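Local structure of putative hemin transport system, substrate-binding protein (Burkholderia cenocepacia J2315, 5GIZ) at residues 161-173 and 183-195. The protein binds heme in the periplasm and probably hands it to a membrane transporter for import into the bacterial cell. Sequence-based numbering, arbitrary orientation.
Sequences TQALVAGQRTAAD and NAMQGFDHYKPLT
Tyr191 sets CE1 3.5 Å from Ala166 CB and CD1 against the Val165 carbonyl, while Thr170 CG2 sits over one ring face, offset toward the rim. On the same side of the sheet Leu164 crosses Tyr191 at about a right angle and reaches Pro193 with CD1. Val165 points to the other side, where CG1 meets Leu194 CB and CG2 meets Met185 CG. Between these layers Val165 and Lys192 exchange both backbone bonds, an antiparallel hydrogen-bonded pair.

Past the strands, Gln168 plugs into the 185-189 loop. Its chain folds back at chi2 (66°), which lets the amide work at both ends: NE2 gives one hydrogen to Met185 O (2.9 Å, 170°) and the other to Asp173 OD1, while OE1 accepts from Gly187 N. Asp173 OD1 also takes Asn183 ND2 at 2.9 Å on its anti lone pair, and OD2 pairs with Arg177, so the buried carboxylate is well satisfied. Asn183 ND2 spends its second hydrogen on Ala166 O (3.1 Å), meeting it from above the carbonyl plane; Asn183 OD1 closes an Asx turn onto Met185 N.

Thr170 OG1 caps helix 171-178 through Asp173 N. The result is an antiparallel strand pair in a mixed sheet that carries Tyr191, with the capped helix start bringing Ala171 and Ala172 near it; all three contact heme in the heme-bound form of this periplasmic binding protein, whereas this apo model holds none.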
loop_
_atom_site.group_PDB
_atom_site.type_symbol
_atom_site.label_atom_id
_atom_site.label_comp_id
_atom_site.label_asym_id
_atom_site.label_seq_id
_atom_site.Cartn_x
_atom_site.Cartn_y
_atom_site.Cartn_z
ATOM N N THR A 161 5.438 23.840 -5.547
ATOM C CA THR A 161 6.362 23.335 -6.561
ATOM C C THR A 161 7.306 22.238 -6.042
ATOM O O THR A 161 8.157 21.772 -6.802
ATOM C CB THR A 161 7.237 24.466 -7.150
ATOM O OG1 THR A 161 8.056 25.062 -6.122
ATOM C CG2 THR A 161 6.366 25.537 -7.830
ATOM N N GLN A 162 7.173 21.828 -4.777
ATOM C CA GLN A 162 8.096 20.834 -4.190
ATOM C C GLN A 162 7.477 19.464 -3.998
ATOM O O GLN A 162 6.544 19.295 -3.236
ATOM C CB GLN A 162 8.685 21.329 -2.882
ATOM C CG GLN A 162 9.876 20.510 -2.447
ATOM C CD GLN A 162 10.721 21.247 -1.437
ATOM O OE1 GLN A 162 11.950 21.290 -1.554
ATOM N NE2 GLN A 162 10.068 21.818 -0.436
ATOM N N ALA A 163 8.095 18.451 -4.623
ATOM C CA ALA A 163 7.615 17.091 -4.479
ATOM C C ALA A 163 8.096 16.486 -3.174
ATOM O O ALA A 163 9.247 16.752 -2.743
ATOM C CB ALA A 163 8.137 16.235 -5.620
ATOM N N LEU A 164 7.262 15.655 -2.577
ATOM C CA LEU A 164 7.652 14.813 -1.432
ATOM C C LEU A 164 7.955 13.415 -1.988
ATOM O O LEU A 164 7.090 12.830 -2.638
ATOM C CB LEU A 164 6.504 14.773 -0.430
ATOM C CG LEU A 164 6.804 14.072 0.890
ATOM C CD1 LEU A 164 7.665 14.974 1.760
ATOM C CD2 LEU A 164 5.528 13.702 1.617
ATOM N N VAL A 165 9.165 12.910 -1.724
ATOM C CA VAL A 165 9.653 11.700 -2.390
ATOM C C VAL A 165 10.099 10.631 -1.396
ATOM O O VAL A 165 10.458 10.945 -0.272
ATOM C CB VAL A 165 10.799 12.030 -3.369
ATOM C CG1 VAL A 165 10.293 12.996 -4.423
ATOM C CG2 VAL A 165 12.016 12.603 -2.620
ATOM N N ALA A 166 10.038 9.369 -1.824
ATOM C CA ALA A 166 10.333 8.222 -0.981
ATOM C C ALA A 166 11.814 7.838 -1.009
ATOM O O ALA A 166 12.408 7.645 -2.062
ATOM C CB ALA A 166 9.494 7.043 -1.415
ATOM N N GLY A 167 12.382 7.759 0.191
ATOM C CA GLY A 167 13.694 7.186 0.392
ATOM C C GLY A 167 13.566 5.726 0.797
ATOM O O GLY A 167 12.677 5.016 0.341
ATOM N N GLN A 168 14.505 5.262 1.614
ATOM C CA GLN A 168 14.467 3.892 2.062
ATOM C C GLN A 168 13.438 3.691 3.190
ATOM O O GLN A 168 12.872 4.660 3.724
ATOM C CB GLN A 168 15.870 3.451 2.456
ATOM C CG GLN A 168 16.766 3.156 1.239
ATOM C CD GLN A 168 17.092 4.364 0.376
ATOM O OE1 GLN A 168 17.846 5.266 0.761
ATOM N NE2 GLN A 168 16.521 4.377 -0.838
ATOM N N ARG A 169 13.202 2.424 3.530
ATOM C CA ARG A 169 12.239 2.035 4.581
ATOM C C ARG A 169 10.849 2.506 4.228
ATOM O O ARG A 169 10.015 2.773 5.106
ATOM C CB ARG A 169 12.614 2.577 5.953
ATOM C CG ARG A 169 13.924 2.042 6.496
ATOM C CD ARG A 169 13.977 2.540 7.926
ATOM N NE ARG A 169 15.199 2.210 8.655
ATOM C CZ ARG A 169 15.236 1.479 9.766
ATOM N NH1 ARG A 169 14.125 0.967 10.303
ATOM N NH2 ARG A 169 16.401 1.259 10.342
ATOM N N THR A 170 10.566 2.565 2.922
ATOM C CA THR A 170 9.223 2.931 2.439
ATOM C C THR A 170 8.640 1.785 1.593
ATOM O O THR A 170 9.352 0.960 0.986
ATOM C CB THR A 170 9.194 4.201 1.595
ATOM O OG1 THR A 170 10.032 4.004 0.441
ATOM C CG2 THR A 170 9.655 5.377 2.368
ATOM N N ALA A 171 7.303 1.806 1.463
ATOM C CA ALA A 171 6.611 0.871 0.583
ATOM C C ALA A 171 7.111 1.062 -0.844
ATOM O O ALA A 171 7.341 0.106 -1.562
ATOM C CB ALA A 171 5.091 1.115 0.641
ATOM N N ALA A 172 7.200 2.324 -1.282
ATOM C CA ALA A 172 7.626 2.613 -2.636
ATOM C C ALA A 172 9.032 2.073 -2.953
ATOM O O ALA A 172 9.256 1.512 -4.016
ATOM C CB ALA A 172 7.585 4.118 -2.891
ATOM N N ASP A 173 9.980 2.260 -2.035
ATOM C CA ASP A 173 11.339 1.737 -2.217
ATOM C C ASP A 173 11.292 0.207 -2.459
ATOM O O ASP A 173 11.907 -0.330 -3.355
ATOM C CB ASP A 173 12.186 2.047 -0.981
ATOM C CG ASP A 173 13.611 1.627 -1.143
ATOM O OD1 ASP A 173 14.404 2.412 -1.695
ATOM O OD2 ASP A 173 13.915 0.494 -0.715
ATOM N N ASN A 183 15.724 2.536 -6.491
ATOM C CA ASN A 183 15.243 3.822 -6.054
ATOM C C ASN A 183 16.244 4.901 -6.422
ATOM O O ASN A 183 17.436 4.807 -6.046
ATOM C CB ASN A 183 14.930 3.783 -4.551
ATOM C CG ASN A 183 14.152 4.996 -4.084
ATOM O OD1 ASN A 183 14.030 5.995 -4.794
ATOM N ND2 ASN A 183 13.589 4.937 -2.855
ATOM N N ALA A 184 15.781 5.899 -7.153
ATOM C CA ALA A 184 16.664 6.996 -7.586
ATOM C C ALA A 184 17.124 7.805 -6.370
ATOM O O ALA A 184 18.209 8.346 -6.357
ATOM C CB ALA A 184 15.961 7.884 -8.561
ATOM N N MET A 185 16.283 7.860 -5.346
ATOM C CA MET A 185 16.629 8.489 -4.085
ATOM C C MET A 185 17.336 7.506 -3.132
ATOM O O MET A 185 16.801 6.437 -2.844
ATOM C CB MET A 185 15.372 8.997 -3.374
ATOM C CG MET A 185 14.457 9.922 -4.152
ATOM S SD MET A 185 15.321 11.316 -4.931
ATOM C CE MET A 185 15.986 12.123 -3.532
ATOM N N GLN A 186 18.519 7.919 -2.640
ATOM C CA GLN A 186 19.326 7.133 -1.718
ATOM C C GLN A 186 19.855 8.016 -0.622
ATOM O O GLN A 186 20.042 9.208 -0.841
ATOM C CB GLN A 186 20.490 6.495 -2.463
ATOM C CG GLN A 186 20.061 5.474 -3.504
ATOM C CD GLN A 186 19.433 4.223 -2.882
ATOM O OE1 GLN A 186 19.792 3.826 -1.764
ATOM N NE2 GLN A 186 18.510 3.580 -3.620
ATOM N N GLY A 187 20.089 7.422 0.537
ATOM C CA GLY A 187 20.789 8.120 1.625
ATOM C C GLY A 187 19.932 8.665 2.752
ATOM O O GLY A 187 20.441 9.298 3.673
ATOM N N PHE A 188 18.627 8.422 2.714
ATOM C CA PHE A 188 17.753 8.787 3.799
ATOM C C PHE A 188 16.580 7.816 3.840
ATOM O O PHE A 188 16.262 7.160 2.832
ATOM C CB PHE A 188 17.223 10.217 3.633
ATOM C CG PHE A 188 16.366 10.415 2.408
ATOM C CD1 PHE A 188 16.954 10.680 1.198
ATOM C CD2 PHE A 188 15.002 10.356 2.486
ATOM C CE1 PHE A 188 16.173 10.859 0.048
ATOM C CE2 PHE A 188 14.217 10.526 1.364
ATOM C CZ PHE A 188 14.793 10.779 0.140
ATOM N N ASP A 189 15.917 7.769 4.989
ATOM C CA ASP A 189 14.715 6.967 5.191
ATOM C C ASP A 189 13.463 7.826 5.129
ATOM O O ASP A 189 13.504 9.026 5.426
ATOM C CB ASP A 189 14.761 6.271 6.542
ATOM C CG ASP A 189 15.893 5.280 6.619
ATOM O OD1 ASP A 189 16.375 4.825 5.550
ATOM O OD2 ASP A 189 16.337 4.983 7.745
ATOM N N HIS A 190 12.349 7.167 4.801
ATOM C CA HIS A 190 11.028 7.749 4.807
ATOM C C HIS A 190 10.904 8.784 3.738
ATOM O O HIS A 190 11.564 8.663 2.691
ATOM C CB HIS A 190 10.636 8.215 6.214
ATOM C CG HIS A 190 10.949 7.178 7.247
ATOM N ND1 HIS A 190 10.475 5.885 7.145
ATOM C CD2 HIS A 190 11.755 7.203 8.330
ATOM C CE1 HIS A 190 10.957 5.167 8.142
ATOM N NE2 HIS A 190 11.726 5.946 8.883
ATOM N N TYR A 191 9.987 9.717 3.912
ATOM C CA TYR A 191 9.710 10.721 2.888
ATOM C C TYR A 191 10.454 12.001 3.206
ATOM O O TYR A 191 10.591 12.362 4.379
ATOM C CB TYR A 191 8.191 10.936 2.789
ATOM C CG TYR A 191 7.469 9.812 2.063
ATOM C CD1 TYR A 191 7.420 9.815 0.685
ATOM C CD2 TYR A 191 6.830 8.770 2.743
ATOM C CE1 TYR A 191 6.770 8.827 -0.006
ATOM C CE2 TYR A 191 6.183 7.759 2.047
ATOM C CZ TYR A 191 6.173 7.803 0.663
ATOM O OH TYR A 191 5.537 6.860 -0.124
ATOM N N LYS A 192 10.936 12.716 2.195
ATOM C CA LYS A 192 11.539 14.023 2.402
ATOM C C LYS A 192 11.208 14.931 1.210
ATOM O O LYS A 192 11.052 14.420 0.080
ATOM C CB LYS A 192 13.055 13.846 2.644
ATOM C CG LYS A 192 13.994 14.719 1.829
ATOM C CD LYS A 192 15.378 14.099 1.617
ATOM C CE LYS A 192 16.104 13.734 2.892
ATOM N NZ LYS A 192 16.482 14.951 3.650
ATOM N N PRO A 193 11.044 16.255 1.448
ATOM C CA PRO A 193 10.894 17.205 0.339
ATOM C C PRO A 193 12.095 17.178 -0.578
ATOM O O PRO A 193 13.248 17.205 -0.106
ATOM C CB PRO A 193 10.765 18.557 1.042
ATOM C CG PRO A 193 10.131 18.215 2.347
ATOM C CD PRO A 193 10.758 16.903 2.753
ATOM N N LEU A 194 11.825 17.116 -1.875
ATOM C CA LEU A 194 12.842 17.000 -2.889
ATOM C C LEU A 194 13.403 18.349 -3.268
ATOM O O LEU A 194 12.673 19.205 -3.718
ATOM C CB LEU A 194 12.231 16.351 -4.140
ATOM C CG LEU A 194 13.142 16.100 -5.332
ATOM C CD1 LEU A 194 14.204 15.037 -5.070
ATOM C CD2 LEU A 194 12.252 15.769 -6.544
ATOM N N THR A 195 14.707 18.505 -3.123
ATOM C CA THR A 195 15.374 19.722 -3.545
ATOM C C THR A 195 15.856 19.485 -4.970
ATOM O O THR A 195 16.152 18.335 -5.341
ATOM C CB THR A 195 16.568 20.008 -2.641
ATOM O OG1 THR A 195 17.497 18.912 -2.721
ATOM C CG2 THR A 195 16.104 20.176 -1.199
HETATM O O HOH W 1 10.469 18.935 -6.270
HETATM O O HOH W 2 11.910 7.673 -4.877
HETATM O O HOH W 3 16.763 1.170 -2.320
#